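Local coordinates for protein gdp-l-fucose synthetase (Naegleria fowleri, PDB 6AQZ) that binds NADP and probably catalyses the NADPH-dependent epimerisation and reduction that yield GDP-L-fucose, the last step of its synthesis from GDP-mannose, at residues L28-T33 with H83-V88. Sequence-based numbering, arbitrary orientation.
With NAP (NADP nicotinamide-adenine-dinucleotide phosphate), chain G.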
ATOM      1  N   LEU A  28       1.266  -1.471  26.104  1.00 55.97           N
ATOM      2  CA  LEU A  28       0.692  -2.590  25.369  1.00 52.09           C
ATOM      3  C   LEU A  28       1.672  -3.051  24.298  1.00 49.17           C
ATOM      4  O   LEU A  28       2.124  -2.244  23.479  1.00 51.02           O
ATOM      5  CB  LEU A  28      -0.633  -2.170  24.735  1.00 53.93           C
ATOM      6  CG  LEU A  28      -1.623  -3.244  24.287  1.00 54.17           C
ATOM      7  CD1 LEU A  28      -2.048  -4.148  25.436  1.00 53.98           C
ATOM      8  CD2 LEU A  28      -2.837  -2.585  23.598  1.00 48.39           C
ATOM      9  N   VAL A  29       2.012  -4.339  24.310  1.00 47.18           N
ATOM     10  CA  VAL A  29       2.956  -4.909  23.349  1.00 49.04           C
ATOM     11  C   VAL A  29       2.175  -5.934  22.528  1.00 56.00           C
ATOM     12  O   VAL A  29       1.894  -7.045  23.005  1.00 63.81           O
ATOM     13  CB  VAL A  29       4.176  -5.552  24.026  1.00 45.87           C
ATOM     14  CG1 VAL A  29       5.165  -6.100  22.984  1.00 36.77           C
ATOM     15  CG2 VAL A  29       4.890  -4.564  24.938  1.00 44.52           C
ATOM     16  N   THR A  30       1.815  -5.577  21.291  1.00 40.13           N
ATOM     17  CA  THR A  30       1.256  -6.585  20.401  1.00 43.50           C
ATOM     18  C   THR A  30       2.388  -7.464  19.909  1.00 43.41           C
ATOM     19  O   THR A  30       3.535  -7.016  19.789  1.00 47.60           O
ATOM     20  CB  THR A  30       0.528  -5.967  19.198  1.00 42.51           C
ATOM     21  OG1 THR A  30       1.487  -5.562  18.209  1.00 42.78           O
ATOM     22  CG2 THR A  30      -0.349  -4.771  19.628  1.00 38.59           C
ATOM     23  N   GLY A  31       2.061  -8.721  19.609  1.00 38.63           N
ATOM     24  CA  GLY A  31       3.106  -9.666  19.242  1.00 42.37           C
ATOM     25  C   GLY A  31       4.148  -9.854  20.327  1.00 43.00           C
ATOM     26  O   GLY A  31       5.321 -10.116  20.029  1.00 43.94           O
ATOM     27  N   GLY A  32       3.744  -9.727  21.587  1.00 37.15           N
ATOM     28  CA  GLY A  32       4.677  -9.823  22.692  1.00 47.48           C
ATOM     29  C   GLY A  32       5.130 -11.230  23.061  1.00 55.50           C
ATOM     30  O   GLY A  32       5.975 -11.351  23.948  1.00 56.89           O
ATOM     31  N   THR A  33       4.585 -12.281  22.423  1.00 53.55           N
ATOM     32  CA  THR A  33       4.952 -13.665  22.707  1.00 57.06           C
ATOM     33  C   THR A  33       5.946 -14.238  21.702  1.00 55.72           C
ATOM     34  O   THR A  33       6.439 -15.355  21.912  1.00 53.78           O
ATOM     35  CB  THR A  33       3.709 -14.587  22.772  1.00 58.25           C
ATOM     36  OG1 THR A  33       3.016 -14.583  21.517  1.00 53.84           O
ATOM     37  CG2 THR A  33       2.745 -14.142  23.888  1.00 42.22           C
ATOM     38  N   HIS A  83       4.166  -2.069  18.845  1.00 44.51           N
ATOM     39  CA  HIS A  83       3.400  -2.871  17.888  1.00 39.16           C
ATOM     40  C   HIS A  83       4.367  -3.801  17.159  1.00 42.41           C
ATOM     41  O   HIS A  83       5.020  -3.399  16.197  1.00 39.09           O
ATOM     42  CB  HIS A  83       2.650  -1.951  16.926  1.00 37.91           C
ATOM     43  CG  HIS A  83       2.008  -2.658  15.776  1.00 40.34           C
ATOM     44  ND1 HIS A  83       1.373  -3.878  15.910  1.00 46.78           N
ATOM     45  CD2 HIS A  83       1.860  -2.295  14.479  1.00 39.90           C
ATOM     46  CE1 HIS A  83       0.891  -4.249  14.738  1.00 47.66           C
ATOM     47  NE2 HIS A  83       1.163  -3.300  13.856  1.00 42.30           N
ATOM     48  N   LEU A  84       4.483  -5.046  17.646  1.00 44.37           N
ATOM     49  CA  LEU A  84       5.343  -6.042  17.024  1.00 43.29           C
ATOM     50  C   LEU A  84       4.568  -7.117  16.269  1.00 43.54           C
ATOM     51  O   LEU A  84       5.164  -7.842  15.473  1.00 48.36           O
ATOM     52  CB  LEU A  84       6.233  -6.720  18.085  1.00 44.09           C
ATOM     53  CG  LEU A  84       7.071  -5.800  19.002  1.00 41.70           C
ATOM     54  CD1 LEU A  84       7.820  -6.640  20.042  1.00 34.73           C
ATOM     55  CD2 LEU A  84       8.047  -4.901  18.284  1.00 35.86           C
ATOM     56  N   ALA A  85       3.269  -7.245  16.494  1.00 40.51           N
ATOM     57  CA  ALA A  85       2.527  -8.313  15.847  1.00 32.64           C
ATOM     58  C   ALA A  85       2.564  -8.130  14.335  1.00 43.40           C
ATOM     59  O   ALA A  85       2.486  -7.006  13.819  1.00 40.21           O
ATOM     60  CB  ALA A  85       1.075  -8.317  16.331  1.00 35.10           C
ATOM     61  N   ALA A  86       2.716  -9.251  13.634  1.00 39.47           N
ATOM     62  CA  ALA A  86       2.670  -9.296  12.183  1.00 37.09           C
ATOM     63  C   ALA A  86       2.329 -10.714  11.764  1.00 43.75           C
ATOM     64  O   ALA A  86       2.582 -11.673  12.495  1.00 39.36           O
ATOM     65  CB  ALA A  86       3.998  -8.879  11.554  1.00 31.28           C
ATOM     66  N   PHE A  87       1.817 -10.846  10.551  1.00 40.96           N
ATOM     67  CA  PHE A  87       1.584 -12.157   9.972  1.00 40.33           C
ATOM     68  C   PHE A  87       2.764 -12.446   9.058  1.00 46.63           C
ATOM     69  O   PHE A  87       2.936 -11.796   8.027  1.00 51.06           O
ATOM     70  CB  PHE A  87       0.259 -12.214   9.230  1.00 43.68           C
ATOM     71  CG  PHE A  87       0.066 -13.473   8.465  1.00 47.45           C
ATOM     72  CD1 PHE A  87      -0.248 -14.640   9.110  1.00 44.66           C
ATOM     73  CD2 PHE A  87       0.207 -13.486   7.081  1.00 50.97           C
ATOM     74  CE1 PHE A  87      -0.416 -15.809   8.400  1.00 53.41           C
ATOM     75  CE2 PHE A  87       0.036 -14.654   6.356  1.00 55.61           C
ATOM     76  CZ  PHE A  87      -0.274 -15.815   7.018  1.00 56.74           C
ATOM     77  N   VAL A  88       3.604 -13.391   9.468  1.00 54.93           N
ATOM     78  CA  VAL A  88       4.875 -13.663   8.816  1.00 51.13           C
ATOM     79  C   VAL A  88       4.837 -14.962   8.063  1.00 50.76           C
ATOM     80  O   VAL A  88       5.840 -15.361   7.461  1.00 66.94           O
ATOM     81  CB  VAL A  88       6.032 -13.670   9.836  1.00 50.03           C
ATOM     82  CG1 VAL A  88       6.145 -12.330  10.491  1.00 48.64           C
ATOM     83  CG2 VAL A  88       5.815 -14.754  10.878  1.00 47.58           C
TER
HETATM   84  PA  NAP G 401       7.331 -13.946  15.688  1.00 43.59           P
HETATM   85  O1A NAP G 401       6.823 -14.782  14.553  1.00 45.52           O
HETATM   86  O2A NAP G 401       8.454 -14.419  16.573  1.00 46.25           O
HETATM   87  O5B NAP G 401       6.099 -13.500  16.695  1.00 42.91           O
HETATM   88  C5B NAP G 401       5.229 -12.720  15.953  1.00 44.44           C
HETATM   89  C4B NAP G 401       4.121 -12.247  16.933  1.00 48.12           C
HETATM   90  O4B NAP G 401       2.944 -11.797  16.214  1.00 47.41           O
HETATM   91  C3B NAP G 401       3.699 -13.392  17.941  1.00 38.76           C
HETATM   92  O3B NAP G 401       3.433 -12.841  19.203  1.00 38.01           O
HETATM   93  C2B NAP G 401       2.335 -13.813  17.374  1.00 42.65           C
HETATM   94  O2B NAP G 401       1.454 -14.197  18.299  1.00 43.89           O
HETATM   95  C1B NAP G 401       1.844 -12.378  16.903  1.00 44.66           C
HETATM   96  N9A NAP G 401       0.703 -12.465  15.999  1.00 38.77           N
HETATM   97  C8A NAP G 401       0.694 -12.935  14.701  1.00 40.46           C
HETATM   98  N7A NAP G 401      -0.527 -12.878  14.123  1.00 42.81           N
HETATM   99  C5A NAP G 401      -1.345 -12.357  15.112  1.00 34.38           C
HETATM  100  C6A NAP G 401      -2.707 -12.070  15.121  1.00 40.82           C
HETATM  101  N6A NAP G 401      -3.481 -12.300  13.984  1.00 44.83           N
HETATM  102  N1A NAP G 401      -3.303 -11.531  16.213  1.00 43.61           N
HETATM  103  C2A NAP G 401      -2.464 -11.325  17.272  1.00 47.70           C
HETATM  104  N3A NAP G 401      -1.142 -11.562  17.415  1.00 41.53           N
HETATM  105  C4A NAP G 401      -0.597 -12.082  16.290  1.00 34.16           C
HETATM  106  O3  NAP G 401       7.773 -12.581  14.835  1.00 46.07           O
HETATM  107  PN  NAP G 401       9.026 -11.818  15.453  1.00 46.23           P
HETATM  108  O1N NAP G 401       8.865 -11.449  16.878  1.00 45.12           O
HETATM  109  O2N NAP G 401      10.346 -12.265  14.866  1.00 46.93           O
HETATM  110  O5D NAP G 401       8.930 -10.245  14.692  1.00 54.00           O
HETATM  111  C5D NAP G 401       7.965  -9.440  15.242  1.00 44.12           C
HETATM  112  C4D NAP G 401       8.127  -8.128  14.508  1.00 52.03           C
HETATM  113  O4D NAP G 401       9.523  -7.967  14.204  1.00 45.40           O
HETATM  114  C3D NAP G 401       7.371  -8.253  13.100  1.00 58.51           C
HETATM  115  O3D NAP G 401       6.705  -7.068  12.828  1.00 51.91           O
HETATM  116  C2D NAP G 401       8.526  -8.512  12.108  1.00 57.91           C
HETATM  117  O2D NAP G 401       8.345  -7.945  10.869  1.00 58.93           O
HETATM  118  C1D NAP G 401       9.682  -7.739  12.809  1.00 49.92           C
HETATM  119  N1N NAP G 401      11.002  -8.215  12.304  1.00 55.58           N
HETATM  120  C2N NAP G 401      11.537  -9.455  12.663  1.00 48.01           C
HETATM  121  C3N NAP G 401      12.745  -9.870  12.143  1.00 51.45           C
HETATM  122  C7N NAP G 401      13.297 -11.209  12.529  1.00 47.96           C
HETATM  123  O7N NAP G 401      14.332 -11.679  12.027  1.00 42.82           O
HETATM  124  N7N NAP G 401      12.622 -11.974  13.486  1.00 40.82           N
HETATM  125  C4N NAP G 401      13.526  -9.048  11.191  1.00 56.85           C
HETATM  126  C5N NAP G 401      12.870  -7.748  10.854  1.00 58.35           C
HETATM  127  C6N NAP G 401      11.703  -7.386  11.390  1.00 59.32           C
HETATM  128  P2B NAP G 401       1.436 -16.001  18.733  1.00 50.14           P
HETATM  129  O1X NAP G 401       2.770 -16.103  19.405  1.00 51.94           O
HETATM  130  O2X NAP G 401       0.202 -16.032  19.638  1.00 55.56           O
HETATM  131  O3X NAP G 401       1.304 -16.596  17.363  1.00 51.97           O
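Thr30 OG1 is gripped by two groups of the segment 83-88. Ala85 N donates to it at 3.0 Å along a nearly straight line (167°), and His83 ND1 meets it at 2.9 Å, either atom being able to supply the proton. The hydroxyl stands between its own backbone N and carbonyl carbon (chi1 79°), and reaches the imidazole at the ring edge, near its plane. The other ring nitrogen, His83 NE2, bonds Asn109 OD1, so both ring nitrogens are held and the rotation of the imidazole is fixed. The parallel pairing of Thr30 with His83 ends in a bond from Leu84 N to Thr30 O, 3.1 Å long. Beyond it the chains stay close: Gly31 CA lies 3.7 Å from Ala85 CA, and Ala85 CB packs 3.4 Å from Gly31 N. Val29 CG1 touches Leu84 CD1 at 4.0 Å. Beyond the pairing both segments line the NADP site: Thr33 OG1 takes a bond from the adenosine ribose hydroxyl O3B and gives one to O1X of the 2'-phosphate (2.6 Å), while Leu84 O accepts a weak bond from O3D (3.2 Å). The turn after strand 26-30 is consistent with the glycine-rich dinucleotide-binding turn of a Rossmann fold. The contact is buried at the C-terminal ends of strands 26-30 and 80-83, with strand 52-55 flanking Val29 and helix 98-118 laying Ile112 against Thr30 and His83.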